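Local coordinates for protein yciF (Escherichia coli, PDB 2GS4) that is a homodimeric stress protein of the ferritin-like class, of unsettled function, that probably binds metal as rubrerythrin does, at residues 107-121 against 136-150. Residues are numbered along the deposited sequence; the frame is centred on the assembly and turned at random.
Sequences QKVEHYEIASYGTLA and LKETLEEEKATDIKL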
loop_
_atom_site.group_PDB
_atom_site.type_symbol
_atom_site.label_atom_id
_atom_site.label_comp_id
_atom_site.label_asym_id
_atom_site.label_seq_id
_atom_site.Cartn_x
_atom_site.Cartn_y
_atom_site.Cartn_z
ATOM N N GLN A 107 1.760 -10.126 8.921
ATOM C CA GLN A 107 2.946 -9.303 9.136
ATOM C C GLN A 107 3.085 -8.276 8.005
ATOM O O GLN A 107 3.667 -7.209 8.199
ATOM C CB GLN A 107 4.202 -10.176 9.220
ATOM C CG GLN A 107 4.282 -11.047 10.471
ATOM C CD GLN A 107 5.491 -11.975 10.442
ATOM O OE1 GLN A 107 6.317 -11.969 11.349
ATOM N NE2 GLN A 107 5.597 -12.770 9.388
ATOM N N LYS A 108 2.558 -8.611 6.827
ATOM C CA LYS A 108 2.599 -7.695 5.685
ATOM C C LYS A 108 1.640 -6.549 5.991
ATOM O O LYS A 108 1.929 -5.386 5.706
ATOM C CB LYS A 108 2.169 -8.410 4.391
ATOM C CG LYS A 108 3.208 -9.380 3.810
ATOM C CD LYS A 108 4.445 -8.636 3.332
ATOM C CE LYS A 108 5.432 -9.571 2.638
ATOM N NZ LYS A 108 6.587 -8.808 2.083
ATOM N N VAL A 109 0.487 -6.895 6.559
ATOM C CA VAL A 109 -0.506 -5.898 6.932
ATOM C C VAL A 109 0.149 -4.995 7.981
ATOM O O VAL A 109 -0.006 -3.773 7.938
ATOM C CB VAL A 109 -1.809 -6.571 7.488
ATOM C CG1 VAL A 109 -2.634 -5.559 8.298
ATOM C CG2 VAL A 109 -2.653 -7.096 6.339
ATOM N N GLU A 110 0.922 -5.578 8.892
ATOM C CA GLU A 110 1.586 -4.766 9.908
ATOM C C GLU A 110 2.701 -3.894 9.330
ATOM O O GLU A 110 2.894 -2.767 9.775
ATOM C CB GLU A 110 2.132 -5.631 11.052
ATOM C CG GLU A 110 1.036 -6.258 11.922
ATOM C CD GLU A 110 -0.070 -5.277 12.282
ATOM O OE1 GLU A 110 0.213 -4.252 12.937
ATOM O OE2 GLU A 110 -1.229 -5.537 11.905
ATOM N N HIS A 111 3.432 -4.397 8.340
ATOM C CA HIS A 111 4.494 -3.597 7.735
ATOM C C HIS A 111 3.836 -2.321 7.208
ATOM O O HIS A 111 4.331 -1.211 7.426
ATOM C CB HIS A 111 5.164 -4.370 6.591
ATOM C CG HIS A 111 6.209 -3.587 5.853
ATOM N ND1 HIS A 111 7.540 -3.946 5.840
ATOM C CD2 HIS A 111 6.112 -2.477 5.083
ATOM C CE1 HIS A 111 8.217 -3.093 5.093
ATOM N NE2 HIS A 111 7.376 -2.193 4.622
ATOM N N TYR A 112 2.701 -2.487 6.538
ATOM C CA TYR A 112 1.964 -1.361 5.983
ATOM C C TYR A 112 1.446 -0.410 7.066
ATOM O O TYR A 112 1.615 0.797 6.971
ATOM C CB TYR A 112 0.781 -1.867 5.157
ATOM C CG TYR A 112 -0.060 -0.775 4.527
ATOM C CD1 TYR A 112 0.331 -0.163 3.338
ATOM C CD2 TYR A 112 -1.261 -0.373 5.110
ATOM C CE1 TYR A 112 -0.457 0.820 2.742
ATOM C CE2 TYR A 112 -2.055 0.608 4.526
ATOM C CZ TYR A 112 -1.648 1.197 3.340
ATOM O OH TYR A 112 -2.443 2.145 2.738
ATOM N N GLU A 113 0.815 -0.955 8.098
ATOM C CA GLU A 113 0.269 -0.102 9.150
ATOM C C GLU A 113 1.325 0.701 9.891
ATOM O O GLU A 113 1.165 1.904 10.101
ATOM C CB GLU A 113 -0.556 -0.945 10.116
ATOM C CG GLU A 113 -1.819 -1.489 9.465
ATOM C CD GLU A 113 -2.926 -0.453 9.387
ATOM O OE1 GLU A 113 -3.621 -0.260 10.405
ATOM O OE2 GLU A 113 -3.093 0.177 8.320
ATOM N N ILE A 114 2.413 0.041 10.269
ATOM C CA ILE A 114 3.504 0.703 10.966
ATOM C C ILE A 114 4.056 1.870 10.137
ATOM O O ILE A 114 4.186 2.988 10.635
ATOM C CB ILE A 114 4.609 -0.326 11.301
ATOM C CG1 ILE A 114 4.103 -1.232 12.430
ATOM C CG2 ILE A 114 5.911 0.374 11.654
ATOM C CD1 ILE A 114 4.957 -2.456 12.698
ATOM N N ALA A 115 4.358 1.613 8.869
ATOM C CA ALA A 115 4.870 2.660 7.999
ATOM C C ALA A 115 3.848 3.793 7.869
ATOM O O ALA A 115 4.228 4.967 7.816
ATOM C CB ALA A 115 5.212 2.079 6.619
ATOM N N SER A 116 2.558 3.442 7.816
ATOM C CA SER A 116 1.485 4.436 7.699
ATOM C C SER A 116 1.423 5.372 8.910
ATOM O O SER A 116 1.360 6.590 8.772
ATOM C CB SER A 116 0.118 3.753 7.552
ATOM O OG SER A 116 -0.169 3.417 6.207
ATOM N N TYR A 117 1.419 4.792 10.103
ATOM C CA TYR A 117 1.346 5.594 11.318
ATOM C C TYR A 117 2.644 6.342 11.597
ATOM O O TYR A 117 2.633 7.402 12.223
ATOM C CB TYR A 117 0.938 4.704 12.501
ATOM C CG TYR A 117 -0.562 4.491 12.557
ATOM C CD1 TYR A 117 -1.402 5.464 13.094
ATOM C CD2 TYR A 117 -1.141 3.328 12.048
ATOM C CE1 TYR A 117 -2.785 5.286 13.129
ATOM C CE2 TYR A 117 -2.522 3.141 12.074
ATOM C CZ TYR A 117 -3.336 4.122 12.619
ATOM O OH TYR A 117 -4.698 3.935 12.669
ATOM N N GLY A 118 3.763 5.790 11.139
ATOM C CA GLY A 118 5.030 6.466 11.338
ATOM C C GLY A 118 4.949 7.764 10.553
ATOM O O GLY A 118 5.290 8.835 11.053
ATOM N N THR A 119 4.458 7.660 9.321
ATOM C CA THR A 119 4.303 8.808 8.432
ATOM C C THR A 119 3.301 9.829 8.990
ATOM O O THR A 119 3.588 11.022 9.034
ATOM C CB THR A 119 3.852 8.341 7.016
ATOM O OG1 THR A 119 4.887 7.543 6.425
ATOM C CG2 THR A 119 3.563 9.535 6.120
ATOM N N LEU A 120 2.137 9.358 9.432
ATOM C CA LEU A 120 1.108 10.251 9.975
ATOM C C LEU A 120 1.571 10.970 11.242
ATOM O O LEU A 120 1.309 12.162 11.417
ATOM C CB LEU A 120 -0.188 9.473 10.262
ATOM C CG LEU A 120 -1.007 9.029 9.044
ATOM C CD1 LEU A 120 -2.065 8.016 9.470
ATOM C CD2 LEU A 120 -1.664 10.242 8.394
ATOM N N ALA A 121 2.259 10.252 12.123
ATOM C CA ALA A 121 2.753 10.841 13.365
ATOM C C ALA A 121 3.765 11.958 13.087
ATOM O O ALA A 121 3.721 13.011 13.729
ATOM C CB ALA A 121 3.380 9.763 14.239
ATOM N N LEU A 136 -1.124 9.314 17.505
ATOM C CA LEU A 136 -0.652 8.489 16.411
ATOM C C LEU A 136 0.546 7.641 16.823
ATOM O O LEU A 136 0.698 6.517 16.341
ATOM C CB LEU A 136 -0.325 9.370 15.201
ATOM C CG LEU A 136 -1.549 10.087 14.615
ATOM C CD1 LEU A 136 -1.097 11.269 13.783
ATOM C CD2 LEU A 136 -2.383 9.114 13.783
ATOM N N LYS A 137 1.392 8.158 17.713
ATOM C CA LYS A 137 2.535 7.372 18.150
ATOM C C LYS A 137 2.042 6.230 19.041
ATOM O O LYS A 137 2.692 5.188 19.143
ATOM C CB LYS A 137 3.569 8.263 18.864
ATOM C CG LYS A 137 4.481 9.014 17.868
ATOM C CD LYS A 137 5.266 10.152 18.513
ATOM C CE LYS A 137 5.955 11.035 17.465
ATOM N NZ LYS A 137 7.143 10.418 16.801
ATOM N N GLU A 138 0.881 6.417 19.667
ATOM C CA GLU A 138 0.326 5.369 20.512
ATOM C C GLU A 138 -0.119 4.210 19.634
ATOM O O GLU A 138 0.114 3.049 19.964
ATOM C CB GLU A 138 -0.843 5.905 21.348
ATOM C CG GLU A 138 -0.367 6.857 22.434
ATOM C CD GLU A 138 -1.484 7.347 23.333
ATOM O OE1 GLU A 138 -1.169 8.044 24.320
ATOM O OE2 GLU A 138 -2.668 7.046 23.058
ATOM N N THR A 139 -0.755 4.508 18.512
ATOM C CA THR A 139 -1.180 3.438 17.631
ATOM C C THR A 139 0.063 2.807 17.024
ATOM O O THR A 139 0.174 1.584 16.950
ATOM C CB THR A 139 -2.102 3.949 16.525
ATOM O OG1 THR A 139 -3.330 4.402 17.107
ATOM C CG2 THR A 139 -2.415 2.828 15.541
ATOM N N LEU A 140 1.013 3.644 16.619
ATOM C CA LEU A 140 2.247 3.138 16.040
ATOM C C LEU A 140 2.855 2.072 16.945
ATOM O O LEU A 140 3.173 0.979 16.497
ATOM C CB LEU A 140 3.262 4.263 15.845
ATOM C CG LEU A 140 4.644 3.784 15.395
ATOM C CD1 LEU A 140 4.526 3.059 14.059
ATOM C CD2 LEU A 140 5.594 4.959 15.285
ATOM N N GLU A 141 2.992 2.384 18.228
ATOM C CA GLU A 141 3.583 1.435 19.165
ATOM C C GLU A 141 2.763 0.156 19.346
ATOM O O GLU A 141 3.332 -0.921 19.525
ATOM C CB GLU A 141 3.829 2.110 20.521
ATOM C CG GLU A 141 4.717 3.346 20.420
ATOM C CD GLU A 141 6.036 3.072 19.709
ATOM O OE1 GLU A 141 6.567 4.008 19.073
ATOM O OE2 GLU A 141 6.545 1.932 19.793
ATOM N N GLU A 142 1.435 0.260 19.304
ATOM C CA GLU A 142 0.600 -0.928 19.457
ATOM C C GLU A 142 0.803 -1.854 18.264
ATOM O O GLU A 142 0.866 -3.073 18.414
ATOM C CB GLU A 142 -0.881 -0.549 19.572
ATOM C CG GLU A 142 -1.258 0.107 20.899
ATOM C CD GLU A 142 -2.727 0.484 20.953
ATOM O OE1 GLU A 142 -3.355 0.618 19.879
ATOM O OE2 GLU A 142 -3.253 0.659 22.070
ATOM N N GLU A 143 0.898 -1.270 17.076
ATOM C CA GLU A 143 1.096 -2.057 15.866
ATOM C C GLU A 143 2.462 -2.728 15.892
ATOM O O GLU A 143 2.618 -3.856 15.414
ATOM C CB GLU A 143 0.955 -1.174 14.630
ATOM C CG GLU A 143 -0.478 -0.703 14.402
ATOM C CD GLU A 143 -1.469 -1.853 14.393
ATOM O OE1 GLU A 143 -2.147 -2.067 15.421
ATOM O OE2 GLU A 143 -1.557 -2.553 13.365
ATOM N N LYS A 144 3.450 -2.040 16.449
ATOM C CA LYS A 144 4.778 -2.624 16.559
ATOM C C LYS A 144 4.711 -3.809 17.526
ATOM O O LYS A 144 5.268 -4.871 17.251
ATOM C CB LYS A 144 5.793 -1.578 17.034
ATOM C CG LYS A 144 6.258 -0.620 15.920
ATOM C CD LYS A 144 7.283 0.400 16.430
ATOM C CE LYS A 144 7.713 1.363 15.324
ATOM N NZ LYS A 144 8.618 2.432 15.843
ATOM N N ALA A 145 4.003 -3.645 18.642
ATOM C CA ALA A 145 3.883 -4.742 19.600
ATOM C C ALA A 145 3.085 -5.888 18.982
ATOM O O ALA A 145 3.378 -7.064 19.219
ATOM C CB ALA A 145 3.214 -4.268 20.884
ATOM N N THR A 146 2.071 -5.550 18.192
ATOM C CA THR A 146 1.270 -6.580 17.549
ATOM C C THR A 146 2.176 -7.348 16.586
ATOM O O THR A 146 2.117 -8.570 16.505
ATOM C CB THR A 146 0.059 -5.963 16.798
ATOM O OG1 THR A 146 -0.850 -5.396 17.752
ATOM C CG2 THR A 146 -0.671 -7.010 15.970
ATOM N N ASP A 147 3.050 -6.631 15.885
ATOM C CA ASP A 147 3.959 -7.282 14.957
ATOM C C ASP A 147 4.933 -8.210 15.698
ATOM O O ASP A 147 5.180 -9.326 15.246
ATOM C CB ASP A 147 4.725 -6.242 14.134
ATOM C CG ASP A 147 5.153 -6.777 12.777
ATOM O OD1 ASP A 147 4.569 -7.789 12.325
ATOM O OD2 ASP A 147 6.058 -6.185 12.152
ATOM N N ILE A 148 5.472 -7.769 16.835
ATOM C CA ILE A 148 6.403 -8.602 17.596
ATOM C C ILE A 148 5.711 -9.882 18.059
ATOM O O ILE A 148 6.321 -10.952 18.072
ATOM C CB ILE A 148 6.978 -7.837 18.819
ATOM C CG1 ILE A 148 8.016 -6.817 18.336
ATOM C CG2 ILE A 148 7.629 -8.827 19.805
ATOM C CD1 ILE A 148 8.261 -5.663 19.286
ATOM N N LYS A 149 4.441 -9.774 18.435
ATOM C CA LYS A 149 3.695 -10.945 18.873
ATOM C C LYS A 149 3.530 -11.903 17.687
ATOM O O LYS A 149 3.621 -13.116 17.853
ATOM C CB LYS A 149 2.334 -10.517 19.435
ATOM C CG LYS A 149 1.369 -11.668 19.734
ATOM C CD LYS A 149 2.028 -12.817 20.492
ATOM C CE LYS A 149 2.311 -12.476 21.947
ATOM N NZ LYS A 149 3.134 -11.249 22.093
ATOM N N LEU A 150 3.296 -11.359 16.495
ATOM C CA LEU A 150 3.143 -12.184 15.294
ATOM C C LEU A 150 4.443 -12.919 14.992
ATOM O O LEU A 150 4.428 -14.056 14.523
ATOM C CB LEU A 150 2.742 -11.325 14.082
ATOM C CG LEU A 150 1.266 -10.949 13.910
ATOM C CD1 LEU A 150 1.092 -10.046 12.698
ATOM C CD2 LEU A 150 0.442 -12.216 13.743
HETATM O O HOH W 1 5.950 -6.838 9.527
HETATM O O HOH W 2 -5.248 4.968 15.261
#
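Y117 lays one face of its ring over T139, whose CG2 methyl stands 3.3 Å from the ring centroid, only 12° off the normal, in a CH-pi contact. At the ring's rim, near its plane, L136 brings CD2 to 3.8 Å from Y117 CD1. The phenol oxygen and T139 OG1 share a bridging water, while direct hydrogen bonds tie Y117 OH to E21 and T139 OG1 to R57. Without the ring, as with an alanine at Y117, the T139 methyl is likely to lose its aromatic cover and E21 its phenol partner. With CG of L136 anti to the carbonyl carbon (chi1 -64°), L136 CD1 lies 3.5 Å from L120 O, while L136 CB packs 3.8 Å from A121 CB. I114 enters as a knob between L140, E143, K144 and D147, its CG1 against E143 CB and its CG2 3.9 Å from L140 CD1. One turn earlier, E110 fills the hole formed by E143, T146, D147 and L150. There E110 OE1 lies 2.5 Å from E143 OE2, and E143 OE1 is hydrogen-bonded to Q54 and H47. The helix segments run antiparallel, with axes 8.7 Å apart at closest approach and 160° between their directions. They belong to helices 95-126 and 130-159, consecutive in a ferritin-like bundle; helix 38-63 packs against both, touching E110, Y117 and T139, while helix 6-33 meets Y117 and L120, and helix 76-89 covers V109, Y112 and E113.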